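Local coordinates for protein lipoteichoic acid primase (Listeria monocytogenes, PDB 4UOP) that has an extracellular catalytic domain that belongs to the sulfatase family and holds a magnesium ion, at residues P137-Y148 with M346-Q356; N334-T344 with G360-V371. One frame throughout, in Å; residues are numbered along the deposited sequence.

Contact 1 of 2, residues P137-Y148 with M346-Q356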
loop_
_atom_site.group_PDB
_atom_site.type_symbol
_atom_site.label_atom_id
_atom_site.label_comp_id
_atom_site.label_asym_id
_atom_site.label_seq_id
_atom_site.Cartn_x
_atom_site.Cartn_y
_atom_site.Cartn_z
ATOM N N PRO B 137 -9.086 9.002 19.700
ATOM C CA PRO B 137 -8.325 9.847 20.602
ATOM C C PRO B 137 -7.200 10.549 19.841
ATOM O O PRO B 137 -6.586 9.951 18.958
ATOM C CB PRO B 137 -7.763 8.870 21.636
ATOM C CG PRO B 137 -8.642 7.663 21.546
ATOM C CD PRO B 137 -9.033 7.587 20.106
ATOM N N SER B 138 -6.937 11.802 20.185
ATOM C CA SER B 138 -6.100 12.619 19.337
ATOM C C SER B 138 -5.639 13.880 20.011
ATOM O O SER B 138 -6.088 14.234 21.112
ATOM C CB SER B 138 -6.868 12.993 18.076
ATOM O OG SER B 138 -7.788 14.025 18.349
ATOM N N MET B 139 -4.731 14.561 19.330
ATOM C CA MET B 139 -4.231 15.852 19.777
ATOM C C MET B 139 -5.328 16.914 19.793
ATOM O O MET B 139 -5.478 17.606 20.799
ATOM C CB MET B 139 -3.027 16.296 18.910
ATOM C CG MET B 139 -2.563 17.720 19.141
ATOM S SD MET B 139 -0.811 17.967 18.826
ATOM C CE MET B 139 -0.723 17.559 17.079
ATOM N N PRO B 140 -6.081 17.087 18.679
ATOM C CA PRO B 140 -7.159 18.080 18.733
ATOM C C PRO B 140 -8.248 17.751 19.766
ATOM O O PRO B 140 -8.773 18.653 20.409
ATOM C CB PRO B 140 -7.736 18.077 17.306
ATOM C CG PRO B 140 -7.165 16.889 16.638
ATOM C CD PRO B 140 -5.878 16.582 17.312
ATOM N N ARG B 141 -8.560 16.478 19.939
ATOM C CA ARG B 141 -9.554 16.087 20.923
ATOM C C ARG B 141 -9.070 16.422 22.337
ATOM O O ARG B 141 -9.807 17.023 23.123
ATOM C CB ARG B 141 -9.875 14.598 20.798
ATOM C CG ARG B 141 -10.989 14.130 21.715
ATOM C CD ARG B 141 -11.295 12.641 21.520
ATOM N NE ARG B 141 -11.616 12.314 20.128
ATOM C CZ ARG B 141 -12.782 12.560 19.533
ATOM N NH1 ARG B 141 -13.790 13.140 20.188
ATOM N NH2 ARG B 141 -12.948 12.228 18.263
ATOM N N LEU B 142 -7.828 16.075 22.651
ATOM C CA LEU B 142 -7.267 16.376 23.958
ATOM C C LEU B 142 -7.173 17.886 24.190
ATOM O O LEU B 142 -7.454 18.367 25.277
ATOM C CB LEU B 142 -5.896 15.724 24.124
ATOM C CG LEU B 142 -5.190 15.911 25.465
ATOM C CD1 LEU B 142 -6.081 15.475 26.620
ATOM C CD2 LEU B 142 -3.897 15.114 25.461
ATOM N N LEU B 143 -6.769 18.647 23.176
ATOM C CA LEU B 143 -6.694 20.093 23.329
ATOM C C LEU B 143 -8.075 20.714 23.524
ATOM O O LEU B 143 -8.223 21.675 24.285
ATOM C CB LEU B 143 -5.957 20.740 22.150
ATOM C CG LEU B 143 -4.454 20.461 22.113
ATOM C CD1 LEU B 143 -3.846 21.044 20.840
ATOM C CD2 LEU B 143 -3.759 21.004 23.353
ATOM N N GLY B 144 -9.086 20.140 22.878
ATOM C CA GLY B 144 -10.453 20.588 23.038
ATOM C C GLY B 144 -10.977 20.434 24.467
ATOM O O GLY B 144 -11.870 21.173 24.867
ATOM N N LYS B 145 -10.416 19.489 25.214
ATOM C CA LYS B 145 -10.733 19.320 26.642
ATOM C C LYS B 145 -9.911 20.233 27.550
ATOM O O LYS B 145 -10.087 20.232 28.771
ATOM C CB LYS B 145 -10.519 17.860 27.064
ATOM C CG LYS B 145 -11.461 16.874 26.397
ATOM C CD LYS B 145 -12.912 17.250 26.639
ATOM C CE LYS B 145 -13.876 16.215 26.091
ATOM N NZ LYS B 145 -15.269 16.523 26.518
ATOM N N ASN B 146 -9.019 21.008 26.946
ATOM C CA ASN B 146 -8.210 21.973 27.658
ATOM C C ASN B 146 -8.415 23.386 27.142
ATOM O O ASN B 146 -7.490 24.193 27.145
ATOM C CB ASN B 146 -6.752 21.544 27.563
ATOM C CG ASN B 146 -6.450 20.331 28.434
ATOM O OD1 ASN B 146 -6.080 20.495 29.586
ATOM N ND2 ASN B 146 -6.610 19.121 27.896
ATOM N N ASP B 147 -9.639 23.669 26.711
ATOM C CA ASP B 147 -10.085 25.011 26.357
ATOM C C ASP B 147 -9.467 25.552 25.077
ATOM O O ASP B 147 -9.380 26.770 24.915
ATOM C CB ASP B 147 -9.835 26.008 27.503
ATOM C CG ASP B 147 -10.515 25.592 28.791
ATOM O OD1 ASP B 147 -11.732 25.831 28.907
ATOM O OD2 ASP B 147 -9.839 25.007 29.662
ATOM N N TYR B 148 -9.054 24.659 24.179
ATOM C CA TYR B 148 -8.651 25.058 22.830
ATOM C C TYR B 148 -9.813 24.817 21.871
ATOM O O TYR B 148 -10.465 23.777 21.933
ATOM C CB TYR B 148 -7.435 24.258 22.338
ATOM C CG TYR B 148 -6.126 24.601 23.027
ATOM C CD1 TYR B 148 -5.864 24.191 24.320
ATOM C CD2 TYR B 148 -5.154 25.343 22.379
ATOM C CE1 TYR B 148 -4.672 24.528 24.967
ATOM C CE2 TYR B 148 -3.957 25.669 23.000
ATOM C CZ TYR B 148 -3.721 25.265 24.300
ATOM O OH TYR B 148 -2.545 25.601 24.931
ATOM N N MET B 346 2.360 18.268 23.746
ATOM C CA MET B 346 1.543 18.226 24.954
ATOM C C MET B 346 2.407 18.556 26.178
ATOM O O MET B 346 1.950 19.264 27.084
ATOM C CB MET B 346 0.864 16.868 25.131
ATOM C CG MET B 346 -0.155 16.496 24.059
ATOM S SD MET B 346 -1.486 17.704 23.780
ATOM C CE MET B 346 -0.746 18.753 22.521
ATOM N N ASN B 347 3.646 18.071 26.203
ATOM C CA ASN B 347 4.551 18.425 27.295
ATOM C C ASN B 347 4.804 19.940 27.377
ATOM O O ASN B 347 4.718 20.548 28.452
ATOM C CB ASN B 347 5.863 17.641 27.186
ATOM C CG ASN B 347 6.872 18.046 28.247
ATOM O OD1 ASN B 347 6.693 17.744 29.435
ATOM N ND2 ASN B 347 7.915 18.738 27.844
ATOM N N LEU B 348 5.115 20.567 26.243
ATOM C CA LEU B 348 5.338 22.007 26.232
ATOM C C LEU B 348 4.108 22.794 26.706
ATOM O O LEU B 348 4.237 23.814 27.408
ATOM C CB LEU B 348 5.746 22.477 24.823
ATOM C CG LEU B 348 7.111 22.000 24.356
ATOM C CD1 LEU B 348 7.307 22.328 22.878
ATOM C CD2 LEU B 348 8.211 22.654 25.174
ATOM N N LEU B 349 2.926 22.331 26.310
ATOM C CA LEU B 349 1.680 23.004 26.657
ATOM C C LEU B 349 1.227 22.697 28.096
ATOM O O LEU B 349 0.229 23.234 28.537
ATOM C CB LEU B 349 0.585 22.623 25.665
ATOM C CG LEU B 349 0.779 23.150 24.227
ATOM C CD1 LEU B 349 -0.314 22.606 23.317
ATOM C CD2 LEU B 349 0.815 24.659 24.171
ATOM N N GLY B 350 1.961 21.832 28.798
ATOM C CA GLY B 350 1.647 21.481 30.187
ATOM C C GLY B 350 0.401 20.646 30.325
ATOM O O GLY B 350 -0.347 20.803 31.283
ATOM N N ILE B 351 0.137 19.796 29.339
ATOM C CA ILE B 351 -1.056 18.994 29.329
ATOM C C ILE B 351 -0.692 17.539 29.612
ATOM O O ILE B 351 0.147 16.954 28.948
ATOM C CB ILE B 351 -1.809 19.148 27.996
ATOM C CG1 ILE B 351 -2.401 20.561 27.916
ATOM C CG2 ILE B 351 -2.897 18.089 27.859
ATOM C CD1 ILE B 351 -2.963 20.943 26.567
ATOM N N LYS B 352 -1.330 16.967 30.627
ATOM C CA LYS B 352 -1.143 15.569 30.956
ATOM C C LYS B 352 -1.992 14.729 30.033
ATOM O O LYS B 352 -3.169 15.014 29.821
ATOM C CB LYS B 352 -1.521 15.279 32.411
ATOM C CG LYS B 352 -0.453 15.690 33.412
ATOM C CD LYS B 352 0.826 14.877 33.252
ATOM C CE LYS B 352 1.624 14.790 34.549
ATOM N NZ LYS B 352 2.496 15.979 34.776
ATOM N N THR B 353 -1.388 13.683 29.497
ATOM C CA THR B 353 -2.061 12.802 28.549
ATOM C C THR B 353 -2.763 11.617 29.221
ATOM O O THR B 353 -3.563 10.925 28.593
ATOM C CB THR B 353 -1.056 12.294 27.516
ATOM O OG1 THR B 353 0.006 11.610 28.186
ATOM C CG2 THR B 353 -0.475 13.485 26.724
ATOM N N GLY B 354 -2.450 11.381 30.492
ATOM C CA GLY B 354 -3.128 10.358 31.288
ATOM C C GLY B 354 -3.095 8.958 30.704
ATOM O O GLY B 354 -2.026 8.401 30.475
ATOM N N ASP B 355 -4.277 8.395 30.459
ATOM C CA ASP B 355 -4.399 7.018 29.976
ATOM C C ASP B 355 -4.421 6.944 28.454
ATOM O O ASP B 355 -4.607 5.866 27.886
ATOM C CB ASP B 355 -5.679 6.354 30.501
ATOM C CG ASP B 355 -5.732 6.279 32.019
ATOM O OD1 ASP B 355 -4.660 6.178 32.661
ATOM O OD2 ASP B 355 -6.861 6.309 32.568
ATOM N N GLN B 356 -4.243 8.079 27.782
ATOM C CA GLN B 356 -4.286 8.073 26.334
ATOM C C GLN B 356 -3.061 7.352 25.779
ATOM O O GLN B 356 -1.920 7.666 26.127
ATOM C CB GLN B 356 -4.387 9.486 25.770
ATOM C CG GLN B 356 -4.409 9.499 24.248
ATOM C CD GLN B 356 -5.045 10.737 23.664
ATOM O OE1 GLN B 356 -5.726 11.481 24.352
ATOM N NE2 GLN B 356 -4.834 10.952 22.376
HETATM O O HOH W 1 -8.088 12.272 23.100
HETATM O O HOH W 2 -1.819 24.978 27.522
#
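Leu143 and Ile351 meet methyl to methyl, CD2 to CD1 at 3.3 Å, a tight carbon pair in which the two side chains cross at about a right angle. The same CD2 also lies against CD1 of Leu349, again with the chains nearly perpendicular, and stands 3.9 Å above one face of the Tyr148 ring, displaced toward its rim. One leucine branch thus touches Leu349, Ile351 and Met346 of the other segment and the Tyr148 ring within its own. Met346 enters this group through a chain bent at chi2 (-55°) and chi3 (89°), which brings CE to 3.8 Å from Met139 SD, while its sulfur lies beside CD2 of Leu142. Leu142, with CG anti to the backbone N (chi1 -178°), slides past Met346 and Ile351 in antiparallel fashion and puts CD2 near the CG2 methyls of Ile351 and Thr353.

Asn146 approaches Ile351 from the opposite direction, its CB and amide atoms lying along CG1, CG2 and CD1; ND2 donates to Leu142 O at 2.9 Å, in the amide plane. The extended chain of Gln356 brings NE2 alongside CB of Pro137 (3.7 Å). Two waters bridge the segments. The first accepts from Ser138 N and donates to Gln356 OE1 (2.8 Å); the second donates to Tyr148 OH and Leu349 O, the phenol being bonded also to Lys58 O. Ser138 OG caps its helix by accepting from Arg141 N, and bonds to Val170 O.

Gly350, at positive phi, ends helix 341-348 in a Schellman motif. Helix 139-144 lies next to that end and rests on the central sheet, where Met139 and Leu143 touch Tyr215 of strand 214-219 and reach Ile62 and Leu60, respectively, of strand 59-65.

Contact 2 of 2, residues N334-T344 with G360-V371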
loop_
_atom_site.group_PDB
_atom_site.type_symbol
_atom_site.label_atom_id
_atom_site.label_comp_id
_atom_site.label_asym_id
_atom_site.label_seq_id
_atom_site.Cartn_x
_atom_site.Cartn_y
_atom_site.Cartn_z
ATOM N N ASN B 334 18.128 14.202 19.821
ATOM C CA ASN B 334 17.320 13.000 19.863
ATOM C C ASN B 334 16.487 12.907 18.578
ATOM O O ASN B 334 15.883 13.903 18.159
ATOM C CB ASN B 334 16.455 13.076 21.116
ATOM C CG ASN B 334 15.677 11.803 21.414
ATOM O OD1 ASN B 334 16.149 10.681 21.233
ATOM N ND2 ASN B 334 14.475 11.989 21.915
ATOM N N VAL B 335 16.436 11.729 17.971
ATOM C CA VAL B 335 15.637 11.558 16.761
ATOM C C VAL B 335 14.158 11.542 17.054
ATOM O O VAL B 335 13.721 11.253 18.170
ATOM C CB VAL B 335 15.978 10.294 15.939
ATOM C CG1 VAL B 335 17.416 10.339 15.503
ATOM C CG2 VAL B 335 15.654 9.015 16.710
ATOM N N GLY B 336 13.383 11.837 16.020
ATOM C CA GLY B 336 11.951 11.812 16.116
ATOM C C GLY B 336 11.322 11.535 14.776
ATOM O O GLY B 336 11.984 11.605 13.734
ATOM N N GLY B 337 10.040 11.207 14.824
ATOM C CA GLY B 337 9.211 11.059 13.638
ATOM C C GLY B 337 7.882 11.739 13.844
ATOM O O GLY B 337 7.595 12.270 14.930
ATOM N N GLU B 338 7.060 11.751 12.798
ATOM C CA GLU B 338 5.790 12.461 12.875
ATOM C C GLU B 338 4.913 11.968 14.047
ATOM O O GLU B 338 4.234 12.761 14.661
ATOM C CB GLU B 338 5.051 12.404 11.548
ATOM C CG GLU B 338 5.635 13.414 10.562
ATOM C CD GLU B 338 5.439 13.067 9.100
ATOM O OE1 GLU B 338 5.389 11.866 8.730
ATOM O OE2 GLU B 338 5.386 14.028 8.309
ATOM N N ILE B 339 4.963 10.686 14.353
ATOM C CA ILE B 339 4.214 10.173 15.513
ATOM C C ILE B 339 4.614 10.788 16.854
ATOM O O ILE B 339 3.868 10.661 17.837
ATOM C CB ILE B 339 4.312 8.643 15.650
ATOM C CG1 ILE B 339 5.774 8.193 15.742
ATOM C CG2 ILE B 339 3.573 7.964 14.515
ATOM C CD1 ILE B 339 5.923 6.795 16.290
ATOM N N ASP B 340 5.796 11.393 16.919
ATOM C CA ASP B 340 6.312 11.991 18.156
ATOM C C ASP B 340 5.873 13.435 18.402
ATOM O O ASP B 340 6.127 13.986 19.467
ATOM C CB ASP B 340 7.840 11.916 18.164
ATOM C CG ASP B 340 8.358 10.478 18.052
ATOM O OD1 ASP B 340 7.843 9.614 18.809
ATOM O OD2 ASP B 340 9.239 10.203 17.196
ATOM N N ILE B 341 5.232 14.066 17.412
ATOM C CA ILE B 341 4.883 15.473 17.563
ATOM C C ILE B 341 3.880 15.706 18.704
ATOM O O ILE B 341 4.070 16.627 19.502
ATOM C CB ILE B 341 4.422 16.100 16.227
ATOM C CG1 ILE B 341 5.629 16.167 15.280
ATOM C CG2 ILE B 341 3.837 17.483 16.478
ATOM C CD1 ILE B 341 5.336 16.670 13.865
ATOM N N MET B 342 2.861 14.855 18.829
ATOM C CA MET B 342 1.834 15.064 19.875
ATOM C C MET B 342 2.410 15.014 21.301
ATOM O O MET B 342 2.254 15.976 22.051
ATOM C CB MET B 342 0.677 14.080 19.739
ATOM C CG MET B 342 -0.325 14.217 20.869
ATOM S SD MET B 342 -1.743 13.138 20.733
ATOM C CE MET B 342 -2.557 13.558 22.278
ATOM N N PRO B 343 3.089 13.912 21.674
ATOM C CA PRO B 343 3.630 13.901 23.044
ATOM C C PRO B 343 4.632 15.032 23.323
ATOM O O PRO B 343 4.667 15.556 24.436
ATOM C CB PRO B 343 4.277 12.514 23.170
ATOM C CG PRO B 343 4.433 12.022 21.760
ATOM C CD PRO B 343 3.313 12.628 20.988
ATOM N N THR B 344 5.391 15.451 22.304
ATOM C CA THR B 344 6.348 16.528 22.464
ATOM C C THR B 344 5.606 17.849 22.748
ATOM O O THR B 344 5.967 18.612 23.653
ATOM C CB THR B 344 7.249 16.643 21.207
ATOM O OG1 THR B 344 7.956 15.411 21.001
ATOM C CG2 THR B 344 8.275 17.774 21.325
ATOM N N GLY B 360 4.115 7.472 19.961
ATOM C CA GLY B 360 5.232 8.411 19.922
ATOM C C GLY B 360 5.776 8.698 21.296
ATOM O O GLY B 360 5.183 8.287 22.309
ATOM N N THR B 361 6.888 9.422 21.321
ATOM C CA THR B 361 7.626 9.771 22.518
ATOM C C THR B 361 7.923 11.279 22.533
ATOM O O THR B 361 8.153 11.889 21.490
ATOM C CB THR B 361 8.958 8.986 22.546
ATOM O OG1 THR B 361 8.676 7.582 22.453
ATOM C CG2 THR B 361 9.753 9.258 23.799
ATOM N N ASP B 362 7.930 11.861 23.720
ATOM C CA ASP B 362 8.339 13.241 23.923
ATOM C C ASP B 362 9.829 13.352 23.601
ATOM O O ASP B 362 10.690 12.926 24.364
ATOM C CB ASP B 362 8.026 13.667 25.357
ATOM C CG ASP B 362 8.529 15.053 25.703
ATOM O OD1 ASP B 362 9.090 15.767 24.839
ATOM O OD2 ASP B 362 8.352 15.443 26.877
ATOM N N ILE B 363 10.149 13.957 22.460
ATOM C CA ILE B 363 11.532 13.938 22.020
ATOM C C ILE B 363 12.443 14.881 22.812
ATOM O O ILE B 363 13.656 14.745 22.747
ATOM C CB ILE B 363 11.671 14.207 20.511
ATOM C CG1 ILE B 363 11.314 15.631 20.154
ATOM C CG2 ILE B 363 10.827 13.208 19.713
ATOM C CD1 ILE B 363 11.777 15.995 18.748
ATOM N N LEU B 364 11.876 15.824 23.553
ATOM C CA LEU B 364 12.706 16.724 24.357
ATOM C C LEU B 364 13.032 16.141 25.735
ATOM O O LEU B 364 13.763 16.762 26.511
ATOM C CB LEU B 364 12.040 18.089 24.505
ATOM C CG LEU B 364 11.734 18.827 23.191
ATOM C CD1 LEU B 364 11.075 20.155 23.488
ATOM C CD2 LEU B 364 12.990 19.010 22.375
ATOM N N ASN B 365 12.499 14.968 26.040
ATOM C CA ASN B 365 12.749 14.325 27.333
ATOM C C ASN B 365 13.213 12.883 27.233
ATOM O O ASN B 365 13.069 12.099 28.167
ATOM C CB ASN B 365 11.515 14.451 28.206
ATOM C CG ASN B 365 11.434 15.800 28.845
ATOM O OD1 ASN B 365 12.251 16.133 29.703
ATOM N ND2 ASN B 365 10.500 16.625 28.386
ATOM N N SER B 366 13.811 12.561 26.109
ATOM C CA SER B 366 14.420 11.258 25.908
ATOM C C SER B 366 15.671 11.465 25.096
ATOM O O SER B 366 15.879 12.534 24.509
ATOM C CB SER B 366 13.442 10.321 25.202
ATOM O OG SER B 366 12.996 10.872 23.977
ATOM N N SER B 367 16.541 10.467 25.094
ATOM C CA SER B 367 17.778 10.554 24.334
ATOM C C SER B 367 18.031 9.355 23.448
ATOM O O SER B 367 18.953 9.409 22.645
ATOM C CB SER B 367 18.975 10.767 25.261
ATOM O OG SER B 367 19.017 12.119 25.683
ATOM N N ASN B 368 17.216 8.311 23.565
ATOM C CA ASN B 368 17.425 7.075 22.826
ATOM C C ASN B 368 16.204 6.710 21.983
ATOM O O ASN B 368 15.923 5.542 21.751
ATOM C CB ASN B 368 17.801 5.921 23.785
ATOM C CG ASN B 368 16.766 5.691 24.884
ATOM O OD1 ASN B 368 15.942 6.562 25.180
ATOM N ND2 ASN B 368 16.828 4.520 25.519
ATOM N N ASN B 369 15.471 7.718 21.518
ATOM C CA ASN B 369 14.284 7.460 20.700
ATOM C C ASN B 369 14.674 6.810 19.368
ATOM O O ASN B 369 15.812 6.933 18.914
ATOM C CB ASN B 369 13.494 8.750 20.487
ATOM C CG ASN B 369 12.122 8.512 19.894
ATOM O OD1 ASN B 369 11.466 7.511 20.174
ATOM N ND2 ASN B 369 11.675 9.449 19.075
ATOM N N TYR B 370 13.752 6.050 18.793
ATOM C CA TYR B 370 13.945 5.496 17.463
ATOM C C TYR B 370 12.617 5.505 16.736
ATOM O O TYR B 370 11.576 5.672 17.353
ATOM C CB TYR B 370 14.544 4.086 17.530
ATOM C CG TYR B 370 13.694 3.085 18.258
ATOM C CD1 TYR B 370 13.751 2.984 19.643
ATOM C CD2 TYR B 370 12.840 2.240 17.571
ATOM C CE1 TYR B 370 12.966 2.089 20.319
ATOM C CE2 TYR B 370 12.053 1.323 18.250
ATOM C CZ TYR B 370 12.132 1.254 19.622
ATOM O OH TYR B 370 11.364 0.351 20.314
ATOM N N VAL B 371 12.660 5.353 15.422
ATOM C CA VAL B 371 11.469 5.494 14.597
ATOM C C VAL B 371 11.263 4.273 13.712
ATOM O O VAL B 371 11.993 4.103 12.719
ATOM C CB VAL B 371 11.567 6.750 13.698
ATOM C CG1 VAL B 371 10.268 6.952 12.961
ATOM C CG2 VAL B 371 11.909 7.979 14.529
HETATM O O HOH W 3 8.354 18.508 25.113
#
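Asn334 and Asn369 reach across to each other's segment with their side-chain amides, each bonding to backbone groups there. OD1 of Asn334 accepts from Asn369 N at 3.1 Å, in the carbonyl plane and on a lone pair, while ND2 of Asn334 donates to Ile363 O at 3.0 Å along a nearly straight bond and more weakly to Ser366 OG. In return, ND2 of Asn369 donates to Val335 O at 2.9 Å and weakly to Asp340 OD2, its amide plane turned 71° from the carboxylate.

Asp340 serves both segments. Its OD1 takes Thr361 N at 2.7 Å and its OD2 takes Gly337 N at the same length, each on the anti side. Close by, Thr344 OG1 accepts from Ile363 N at 3.0 Å, almost linearly (174°). Having OG1 beside its own backbone N (chi1 -60°) also lets this hydroxyl donate back to Asp340 O. Gly360 fits at one of two close approaches of the backbones, its CA against Ile339 O, and the Pro343 ring packs over the peptide that follows.

A second shell fixes these groups. Asp362 OD1 accepts from Leu364 N, an Asx turn, and a water ties that oxygen to Thr344 O; Asp362 O takes Ser366 OG and Asn365 N from opposite faces. Lys41 bonds to Thr361 OG1 and forms a long, weak ion pair with Asp340 OD1.

Buried backbone groups of a loop without regular structure thus find partners in side chains, and the several N-H donors round Asp340 probably favour its charged form.

How the contacts relate
From the N terminus, the chain first supplies 137-148, with helix 139-144, and returns to it almost two hundred residues later at 346-356, so contact 1 closes a long loop containing much of the central sheet. Contact 2 closes a short one: 334-344 meets 360-371 after only fifteen intervening residues. The segments alternate, and the two closures therefore cross, with 346-356 lying inside the short loop. Helix 341-348 is common to both, its first part in contact 2 and its end in contact 1. Met342 touches Met139 and Gln356, and Asn347 packs on Asp362 and Asn365. Together the two contacts tie helix 139-144 to the loop leading into strand 371-373 of the smaller antiparallel sheet.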